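Oxidoreductase, NAD-binding/iron-sulfur cluster-binding protein (Nitratireductor pacificus pht-3B, PDB 6ZXU) is a catabolic reductive dehalogenase that carries cobalamin and two [4Fe-4S] clusters and probably uses them to strip halogen from organic substrates. Local coordinates at residues Val698-Ser701 with Gly702-Glu706; Leu83-Arg86 with Phe87-Gly90; Glu436-Ser439 with Gly440-Ile444. One frame throughout, in Å; residues are numbered along the deposited sequence.

Contact 1. Residues Val698-Ser701 with Gly702-Glu706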
ATOM      1  N   VAL A 698      23.868 -19.954   3.002  1.00 24.27           N
ATOM      2  CA  VAL A 698      23.251 -19.681   4.289  1.00 24.19           C
ATOM      3  C   VAL A 698      23.633 -20.812   5.278  1.00 26.97           C
ATOM      4  O   VAL A 698      23.516 -21.994   4.970  1.00 27.35           O
ATOM      5  CB  VAL A 698      21.733 -19.534   4.147  1.00 25.95           C
ATOM      6  CG1 VAL A 698      21.085 -19.460   5.510  1.00 31.75           C
ATOM      7  CG2 VAL A 698      21.411 -18.222   3.494  1.00 25.70           C
ATOM      8  N   ASP A 699      24.078 -20.457   6.491  1.00 24.58           N
ATOM      9  CA  ASP A 699      24.509 -21.464   7.455  1.00 23.21           C
ATOM     10  C   ASP A 699      23.340 -21.900   8.325  1.00 23.45           C
ATOM     11  O   ASP A 699      23.191 -21.440   9.447  1.00 23.37           O
ATOM     12  CB  ASP A 699      25.663 -20.896   8.281  1.00 26.27           C
ATOM     13  CG  ASP A 699      26.184 -21.890   9.338  1.00 31.73           C
ATOM     14  OD1 ASP A 699      25.724 -23.061   9.352  1.00 29.43           O
ATOM     15  OD2 ASP A 699      27.021 -21.494  10.228  1.00 35.75           O
ATOM     16  N   ARG A 700      22.578 -22.852   7.856  1.00 20.92           N
ATOM     17  CA  ARG A 700      21.348 -23.192   8.568  1.00 21.76           C
ATOM     18  C   ARG A 700      21.643 -23.900   9.846  1.00 22.41           C
ATOM     19  O   ARG A 700      21.030 -23.594  10.880  1.00 21.83           O
ATOM     20  CB  ARG A 700      20.421 -24.014   7.676  1.00 25.73           C
ATOM     21  CG  ARG A 700      19.098 -24.250   8.353  1.00 25.13           C
ATOM     22  CD  ARG A 700      17.971 -24.434   7.375  1.00 26.09           C
ATOM     23  NE  ARG A 700      16.732 -24.578   8.139  1.00 26.08           N
ATOM     24  CZ  ARG A 700      15.921 -23.597   8.469  1.00 22.16           C
ATOM     25  NH1 ARG A 700      16.148 -22.359   8.062  1.00 21.70           N
ATOM     26  NH2 ARG A 700      14.878 -23.886   9.200  1.00 21.88           N
ATOM     27  N   SER A 701      22.550 -24.848   9.861  1.00 19.71           N
ATOM     28  CA  SER A 701      22.791 -25.509  11.156  1.00 22.24           C
ATOM     29  C   SER A 701      23.285 -24.492  12.194  1.00 23.69           C
ATOM     30  O   SER A 701      22.898 -24.541  13.380  1.00 21.57           O
ATOM     31  CB  SER A 701      23.748 -26.678  11.005  1.00 25.60           C
ATOM     32  OG  SER A 701      24.831 -26.112  10.397  1.00 32.31           O
ATOM     33  N   GLY A 702      24.087 -23.523  11.774  1.00 19.54           N
ATOM     34  CA  GLY A 702      24.548 -22.487  12.709  1.00 18.10           C
ATOM     35  C   GLY A 702      23.374 -21.598  13.166  1.00 18.67           C
ATOM     36  O   GLY A 702      23.315 -21.209  14.307  1.00 17.98           O
ATOM     37  N   GLY A 703      22.452 -21.253  12.250  1.00 16.74           N
ATOM     38  CA  GLY A 703      21.276 -20.425  12.606  1.00 16.14           C
ATOM     39  C   GLY A 703      20.329 -21.126  13.532  1.00 17.18           C
ATOM     40  O   GLY A 703      19.746 -20.483  14.392  1.00 14.48           O
ATOM     41  N   LEU A 704      20.178 -22.449  13.399  1.00 15.70           N
ATOM     42  CA  LEU A 704      19.397 -23.203  14.370  1.00 17.87           C
ATOM     43  C   LEU A 704      20.013 -23.180  15.712  1.00 15.47           C
ATOM     44  O   LEU A 704      19.332 -22.985  16.733  1.00 16.66           O
ATOM     45  CB  LEU A 704      19.199 -24.673  13.897  1.00 20.92           C
ATOM     46  CG  LEU A 704      18.332 -24.853  12.628  1.00 22.05           C
ATOM     47  CD1 LEU A 704      18.583 -26.205  11.975  1.00 21.01           C
ATOM     48  CD2 LEU A 704      16.861 -24.700  12.959  1.00 25.05           C
ATOM     49  N   ALA A 705      21.340 -23.339  15.767  1.00 16.46           N
ATOM     50  CA  ALA A 705      22.051 -23.326  17.085  1.00 17.70           C
ATOM     51  C   ALA A 705      22.025 -21.944  17.705  1.00 19.43           C
ATOM     52  O   ALA A 705      21.935 -21.784  18.917  1.00 19.55           O
ATOM     53  CB  ALA A 705      23.469 -23.800  16.931  1.00 19.31           C
ATOM     54  N   GLU A 706      22.131 -20.923  16.876  1.00 19.80           N
ATOM     55  CA  GLU A 706      22.051 -19.553  17.331  1.00 19.41           C
ATOM     56  C   GLU A 706      20.711 -19.241  17.985  1.00 20.50           C
ATOM     57  O   GLU A 706      20.638 -18.601  19.044  1.00 16.70           O
ATOM     58  CB  GLU A 706      22.293 -18.623  16.148  1.00 20.66           C
ATOM     59  CG  GLU A 706      22.376 -17.168  16.488  1.00 23.86           C
ATOM     60  CD  GLU A 706      23.711 -16.880  17.198  1.00 30.82           C
ATOM     61  OE1 GLU A 706      24.606 -17.803  17.163  1.00 29.61           O
ATOM     62  OE2 GLU A 706      23.863 -15.767  17.785  1.00 33.41           O
TER

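Contact 2. Residues Leu83-Arg86 with Phe87-Gly90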
ATOM      1  N   LEU A  83       6.603  11.722 -15.493  1.00 25.13           N
ATOM      2  CA  LEU A  83       7.204  10.419 -15.451  1.00 24.47           C
ATOM      3  C   LEU A  83       6.192   9.344 -15.813  1.00 24.70           C
ATOM      4  O   LEU A  83       6.475   8.478 -16.602  1.00 24.90           O
ATOM      5  CB  LEU A  83       7.745  10.163 -14.068  1.00 24.94           C
ATOM      6  CG  LEU A  83       8.300   8.788 -13.842  1.00 25.59           C
ATOM      7  CD1 LEU A  83       9.558   8.643 -14.675  1.00 32.40           C
ATOM      8  CD2 LEU A  83       8.606   8.601 -12.320  1.00 28.12           C
ATOM      9  N   PHE A  84       4.999   9.393 -15.213  1.00 27.06           N
ATOM     10  CA  PHE A  84       3.998   8.371 -15.470  1.00 24.82           C
ATOM     11  C   PHE A  84       3.446   8.405 -16.889  1.00 23.71           C
ATOM     12  O   PHE A  84       3.103   7.363 -17.415  1.00 20.66           O
ATOM     13  CB  PHE A  84       2.834   8.459 -14.441  1.00 25.06           C
ATOM     14  CG  PHE A  84       3.261   8.307 -13.014  1.00 23.53           C
ATOM     15  CD1 PHE A  84       4.369   7.517 -12.661  1.00 24.04           C
ATOM     16  CD2 PHE A  84       2.493   8.862 -11.987  1.00 23.18           C
ATOM     17  CE1 PHE A  84       4.772   7.413 -11.323  1.00 21.14           C
ATOM     18  CE2 PHE A  84       2.868   8.727 -10.663  1.00 23.64           C
ATOM     19  CZ  PHE A  84       4.004   8.023 -10.314  1.00 21.51           C
ATOM     20  N   THR A  85       3.413   9.593 -17.500  1.00 22.58           N
ATOM     21  CA  THR A  85       3.118   9.756 -18.910  1.00 23.76           C
ATOM     22  C   THR A  85       3.905   8.896 -19.901  1.00 24.25           C
ATOM     23  O   THR A  85       3.350   8.384 -20.872  1.00 25.74           O
ATOM     24  CB  THR A  85       3.292  11.219 -19.305  1.00 26.52           C
ATOM     25  OG1 THR A  85       2.416  12.029 -18.509  1.00 26.41           O
ATOM     26  CG2 THR A  85       3.015  11.410 -20.746  1.00 26.59           C
ATOM     27  N   ARG A  86       5.169   8.616 -19.599  1.00 26.39           N
ATOM     28  CA  ARG A  86       6.012   7.737 -20.427  1.00 25.90           C
ATOM     29  C   ARG A  86       5.469   6.333 -20.503  1.00 26.06           C
ATOM     30  O   ARG A  86       5.861   5.557 -21.365  1.00 26.43           O
ATOM     31  CB  ARG A  86       7.464   7.697 -19.855  1.00 31.70           C
ATOM     32  CG  ARG A  86       7.945   9.136 -19.596  1.00 36.72           C
ATOM     33  CD  ARG A  86       9.423   9.388 -19.450  1.00 52.03           C
ATOM     34  NE  ARG A  86      10.142   8.446 -18.598  1.00 56.46           N
ATOM     35  CZ  ARG A  86      10.893   7.424 -19.024  1.00 71.28           C
ATOM     36  NH1 ARG A  86      11.543   6.666 -18.122  1.00 69.64           N
ATOM     37  NH2 ARG A  86      10.995   7.144 -20.334  1.00 79.68           N
ATOM     38  N   PHE A  87       4.571   5.958 -19.612  1.00 21.51           N
ATOM     39  CA  PHE A  87       4.115   4.570 -19.610  1.00 23.22           C
ATOM     40  C   PHE A  87       2.596   4.415 -19.971  1.00 21.78           C
ATOM     41  O   PHE A  87       2.013   3.328 -19.765  1.00 20.02           O
ATOM     42  CB  PHE A  87       4.414   3.927 -18.226  1.00 24.86           C
ATOM     43  CG  PHE A  87       5.837   4.156 -17.763  1.00 25.51           C
ATOM     44  CD1 PHE A  87       6.882   3.567 -18.470  1.00 29.36           C
ATOM     45  CD2 PHE A  87       6.126   5.009 -16.737  1.00 27.08           C
ATOM     46  CE1 PHE A  87       8.198   3.840 -18.158  1.00 27.79           C
ATOM     47  CE2 PHE A  87       7.433   5.240 -16.390  1.00 30.95           C
ATOM     48  CZ  PHE A  87       8.465   4.658 -17.089  1.00 28.17           C
ATOM     49  N   LEU A  88       2.003   5.469 -20.501  1.00 20.43           N
ATOM     50  CA  LEU A  88       0.630   5.430 -21.012  1.00 21.75           C
ATOM     51  C   LEU A  88       0.536   4.611 -22.288  1.00 24.79           C
ATOM     52  O   LEU A  88      -0.520   4.054 -22.627  1.00 22.48           O
ATOM     53  CB  LEU A  88       0.130   6.827 -21.264  1.00 23.16           C
ATOM     54  CG  LEU A  88       0.029   7.720 -20.096  1.00 20.16           C
ATOM     55  CD1 LEU A  88      -0.319   9.134 -20.516  1.00 21.83           C
ATOM     56  CD2 LEU A  88      -0.980   7.270 -19.046  1.00 23.13           C
ATOM     57  N   ASP A  89       1.657   4.423 -22.976  1.00 25.44           N
ATOM     58  CA  ASP A  89       1.705   3.383 -24.022  1.00 25.98           C
ATOM     59  C   ASP A  89       2.994   2.593 -23.907  1.00 26.41           C
ATOM     60  O   ASP A  89       3.875   2.935 -23.140  1.00 26.13           O
ATOM     61  CB  ASP A  89       1.679   4.011 -25.396  1.00 31.46           C
ATOM     62  CG  ASP A  89       0.918   3.104 -26.476  1.00 36.46           C
ATOM     63  OD1 ASP A  89       0.808   1.816 -26.301  1.00 30.07           O
ATOM     64  OD2 ASP A  89       0.458   3.751 -27.504  1.00 37.59           O
ATOM     65  N   GLY A  90       3.048   1.491 -24.596  1.00 25.75           N
ATOM     66  CA  GLY A  90       4.141   0.568 -24.451  1.00 28.59           C
ATOM     67  C   GLY A  90       3.998  -0.641 -25.363  1.00 28.90           C
ATOM     68  O   GLY A  90       3.030  -0.816 -26.098  1.00 30.81           O
TER

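Contact 3. Residues Glu436-Ser439 with Gly440-Ile444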
ATOM      1  N   GLU A 436      -9.531 -10.598   1.376  1.00 17.42           N
ATOM      2  CA  GLU A 436     -10.603 -11.491   1.781  1.00 20.60           C
ATOM      3  C   GLU A 436     -10.876 -12.591   0.750  1.00 17.69           C
ATOM      4  O   GLU A 436     -11.230 -13.666   1.118  1.00 19.47           O
ATOM      5  CB  GLU A 436     -11.911 -10.694   2.038  1.00 22.43           C
ATOM      6  CG  GLU A 436     -12.060 -10.203   3.475  1.00 31.72           C
ATOM      7  CD  GLU A 436     -11.813 -11.319   4.577  1.00 35.66           C
ATOM      8  OE1 GLU A 436     -10.697 -11.368   5.228  1.00 40.21           O
ATOM      9  OE2 GLU A 436     -12.730 -12.187   4.781  1.00 40.08           O
ATOM     10  N   GLY A 437     -10.785 -12.258  -0.531  1.00 18.93           N
ATOM     11  CA  GLY A 437     -11.009 -13.200  -1.601  1.00 19.53           C
ATOM     12  C   GLY A 437      -9.864 -14.182  -1.815  1.00 18.17           C
ATOM     13  O   GLY A 437     -10.033 -15.176  -2.464  1.00 16.89           O
ATOM     14  N   ALA A 438      -8.669 -13.862  -1.280  1.00 19.43           N
ATOM     15  CA  ALA A 438      -7.378 -14.439  -1.664  1.00 16.45           C
ATOM     16  C   ALA A 438      -6.986 -15.500  -0.678  1.00 15.55           C
ATOM     17  O   ALA A 438      -7.433 -15.530   0.441  1.00 15.28           O
ATOM     18  CB  ALA A 438      -6.311 -13.370  -1.688  1.00 17.31           C
ATOM     19  N   SER A 439      -6.133 -16.390  -1.128  1.00 16.80           N
ATOM     20  CA  SER A 439      -5.508 -17.382  -0.272  1.00 18.02           C
ATOM     21  C   SER A 439      -4.376 -16.721   0.607  1.00 17.28           C
ATOM     22  O   SER A 439      -3.959 -17.281   1.605  1.00 15.82           O
ATOM     23  CB  SER A 439      -4.881 -18.502  -1.134  1.00 18.10           C
ATOM     24  OG  SER A 439      -4.349 -19.496  -0.286  1.00 21.13           O
ATOM     25  N   GLY A 440      -3.882 -15.569   0.174  1.00 18.05           N
ATOM     26  CA  GLY A 440      -2.661 -15.006   0.723  1.00 17.94           C
ATOM     27  C   GLY A 440      -1.405 -15.314  -0.022  1.00 17.15           C
ATOM     28  O   GLY A 440      -0.512 -14.465  -0.080  1.00 16.86           O
ATOM     29  N   ASP A 441      -1.327 -16.535  -0.616  1.00 17.95           N
ATOM     30  CA  ASP A 441      -0.205 -16.926  -1.472  1.00 17.48           C
ATOM     31  C   ASP A 441      -0.654 -17.342  -2.899  1.00 16.39           C
ATOM     32  O   ASP A 441      -0.020 -18.180  -3.536  1.00 14.59           O
ATOM     33  CB  ASP A 441       0.545 -18.017  -0.828  1.00 16.22           C
ATOM     34  CG  ASP A 441      -0.378 -19.205  -0.454  1.00 19.04           C
ATOM     35  OD1 ASP A 441      -1.627 -19.089  -0.582  1.00 17.78           O
ATOM     36  OD2 ASP A 441       0.158 -20.201   0.046  1.00 15.23           O
ATOM     37  N   ASP A 442      -1.686 -16.698  -3.437  1.00 16.17           N
ATOM     38  CA  ASP A 442      -2.120 -16.992  -4.795  1.00 16.06           C
ATOM     39  C   ASP A 442      -1.658 -15.977  -5.761  1.00 17.71           C
ATOM     40  O   ASP A 442      -0.669 -15.305  -5.504  1.00 19.21           O
ATOM     41  CB  ASP A 442      -3.649 -17.181  -4.807  1.00 20.47           C
ATOM     42  CG  ASP A 442      -4.432 -15.921  -4.342  1.00 19.77           C
ATOM     43  OD1 ASP A 442      -3.917 -14.802  -4.483  1.00 20.98           O
ATOM     44  OD2 ASP A 442      -5.601 -16.075  -3.880  1.00 19.84           O
ATOM     45  N   TRP A 443      -2.341 -15.822  -6.905  1.00 17.94           N
ATOM     46  CA  TRP A 443      -1.850 -15.015  -8.030  1.00 18.09           C
ATOM     47  C   TRP A 443      -1.908 -13.532  -7.837  1.00 17.34           C
ATOM     48  O   TRP A 443      -1.223 -12.807  -8.531  1.00 19.90           O
ATOM     49  CB  TRP A 443      -2.513 -15.468  -9.410  1.00 21.09           C
ATOM     50  CG  TRP A 443      -2.109 -16.849  -9.639  1.00 18.85           C
ATOM     51  CD1 TRP A 443      -2.821 -17.978  -9.411  1.00 20.23           C
ATOM     52  CD2 TRP A 443      -0.781 -17.268  -9.987  1.00 19.55           C
ATOM     53  NE1 TRP A 443      -2.015 -19.072  -9.633  1.00 21.41           N
ATOM     54  CE2 TRP A 443      -0.757 -18.659  -9.955  1.00 20.31           C
ATOM     55  CE3 TRP A 443       0.363 -16.603 -10.352  1.00 18.11           C
ATOM     56  CZ2 TRP A 443       0.418 -19.403 -10.270  1.00 23.14           C
ATOM     57  CZ3 TRP A 443       1.524 -17.322 -10.675  1.00 19.31           C
ATOM     58  CH2 TRP A 443       1.535 -18.712 -10.630  1.00 20.78           C
ATOM     59  N   ILE A 444      -2.644 -13.062  -6.853  1.00 19.00           N
ATOM     60  CA  ILE A 444      -2.759 -11.614  -6.625  1.00 16.54           C
ATOM     61  C   ILE A 444      -1.825 -11.090  -5.506  1.00 16.79           C
ATOM     62  O   ILE A 444      -1.760  -9.913  -5.257  1.00 14.46           O
ATOM     63  CB  ILE A 444      -4.220 -11.250  -6.367  1.00 15.64           C
ATOM     64  CG1 ILE A 444      -4.515  -9.757  -6.682  1.00 15.47           C
ATOM     65  CG2 ILE A 444      -4.651 -11.550  -4.936  1.00 15.28           C
ATOM     66  CD1 ILE A 444      -4.205  -9.404  -8.098  1.00 17.69           C
TER

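Contact 1. Residues Val698-Ser701 with Gly702-Glu706
D699 caps the first turn of helix 700-709 with both its side chain and its backbone. Its OD1 accepts from G702 N at 3.0 Å. That N-H arrives from above the carboxylate plane, 58° out of it. CG of D699 stands anti to the backbone N (chi1 180°), which brings the carboxylate back over the start of the helix. The carbonyl oxygen D699 O takes G703 N at 2.9 Å. One residue thus satisfies two amide N-H groups of the opening turn. OD1 is also reached by S701 OG at 3.3 Å, a weak hydrogen bond.

The regular helix bonds follow. L704 N donates to R700 O at 2.9 Å, and A705 N to S701 O at 3.1 Å.

The packing outside these bonds is light. R700 and L704 are four residues apart, and their side chains cross at a slant. R700 CG and L704 CD1 meet at 4.1 Å. The arginine runs extended from CG to NE beyond this touch. Its charged end belongs to another part of the fold: NH1 forms a salt bridge with E573 and NH2 one with D571. Both acids lie outside the two segments, at the start of helix 572-581, and so R700 ties the new helix to that region. A705 CB rests 3.7 Å from S701 O. Here a surface helix near the C-terminus opens with a classic aspartate N-cap, the side-chain bond falling on the third residue after the cap.

Contact 2. Residues Leu83-Arg86 with Phe87-Gly90
F87 N donates to F84 O at 3.0 Å, and L88 N donates to T85 O at 3.2 Å. The second bond closes a type I beta turn from T85 to L88, where the chain leaves helix 74-85. Just before them, R86 N reaches back to L83 O at 3.3 Å. Three successive amides, R86 to L88, are therefore satisfied by carbonyls at the end of the helix.

The next acceptors look outward. F87 O and L88 O both accept from the guanidinium of R188, on helix 168-190. T85 OG1 bonds to A81 O, one helical turn earlier. L88 also shares a backbone bond with G196 of strand 194-198, so the turn is fastened to helix and sheet.

R86 and F87 lie alongside each other and point the same way. R86 CB sits 4.1 Å from the F87 ring centroid, only 4° off the normal, a CH-pi contact over one face. The R86 chain bends at chi3 (-45°), and NH1 comes to 3.8 Å from F87 CZ. Ring carbon F87 CE2 lies 3.4 Å from L83 O. Replacing F87 with an alanine would probably leave R86 without the face it packs on and its guanidinium freer to turn, and open a gap beside P349 and N353 of helix 342-354. Across the turn, T85 CG2 touches L88 CD1 at 4.0 Å. At the far end, G90 N donates to D89 OD1 at 2.8 Å.

Contact 3. Residues Glu436-Ser439 with Gly440-Ile444
S439 N donates to D442 OD2 at 2.8 Å, and D442 OD1 takes I444 N at 3.2 Å. The second bond makes an Asx turn, a cap on the approach to helix 445-469. The two oxygens of one buried carboxylate are used for different jobs. OD2 holds the chain that has just left helix 432-437, and OD1 steadies the entry to the next helix. The S439 amide meets OD2 nearly straight (170°) but from above the carboxylate plane. The I444 amide comes to OD1 on the anti side, tilted out of the carboxylate plane.

The side-chain hydrogen bond runs between S439 and D441. OG of S439 stands anti to its own backbone N (chi1 -177°) and gives its proton to D441 OD1 at 2.8 Å, nearly along the C-O axis. The other oxygen of D441 has strong partners elsewhere: OD2 bonds to Y578 OH and forms a salt bridge with R661. This charged group is thus held at both oxygens. Its side chain lies about 4 Å from that of C588 and about 6 Å from a bound iron/sulfur cluster, so it would be expected to contribute to the electrostatic surroundings of the cluster.

The backbone depends on G440. Its phi is positive (95°), and at these angles a side chain would jam against S439 O. A glycine is what these angles call for, between S439 and the two aspartates it bonds.

The D442 carboxylate also packs against A438. OD2 lies 3.3 Å from A438 CA and 3.6 Å from A438 CB. The one apolar pair is A438 CB with CG2 of I444, at 4.1 Å.

The three contacts are separate local contacts and touch nowhere. Along the chain they come in the order contact 2, contact 3, contact 1. Contact 3 lies closest to the redox centres: G440 is about 8 Å from the bound cobalamin, and the contact also borders an iron/sulfur cluster. Contact 1 is at the surface, yet the side chain of R700 comes to about 11 Å from cobalamin and 12 Å from a cluster. Contact 2 lies away from the annotated sites. Nearest atoms are about 18 Å apart between contacts 1 and 3, and again between contacts 2 and 3. Contacts 1 and 2 are farthest apart, with centres 46 Å apart.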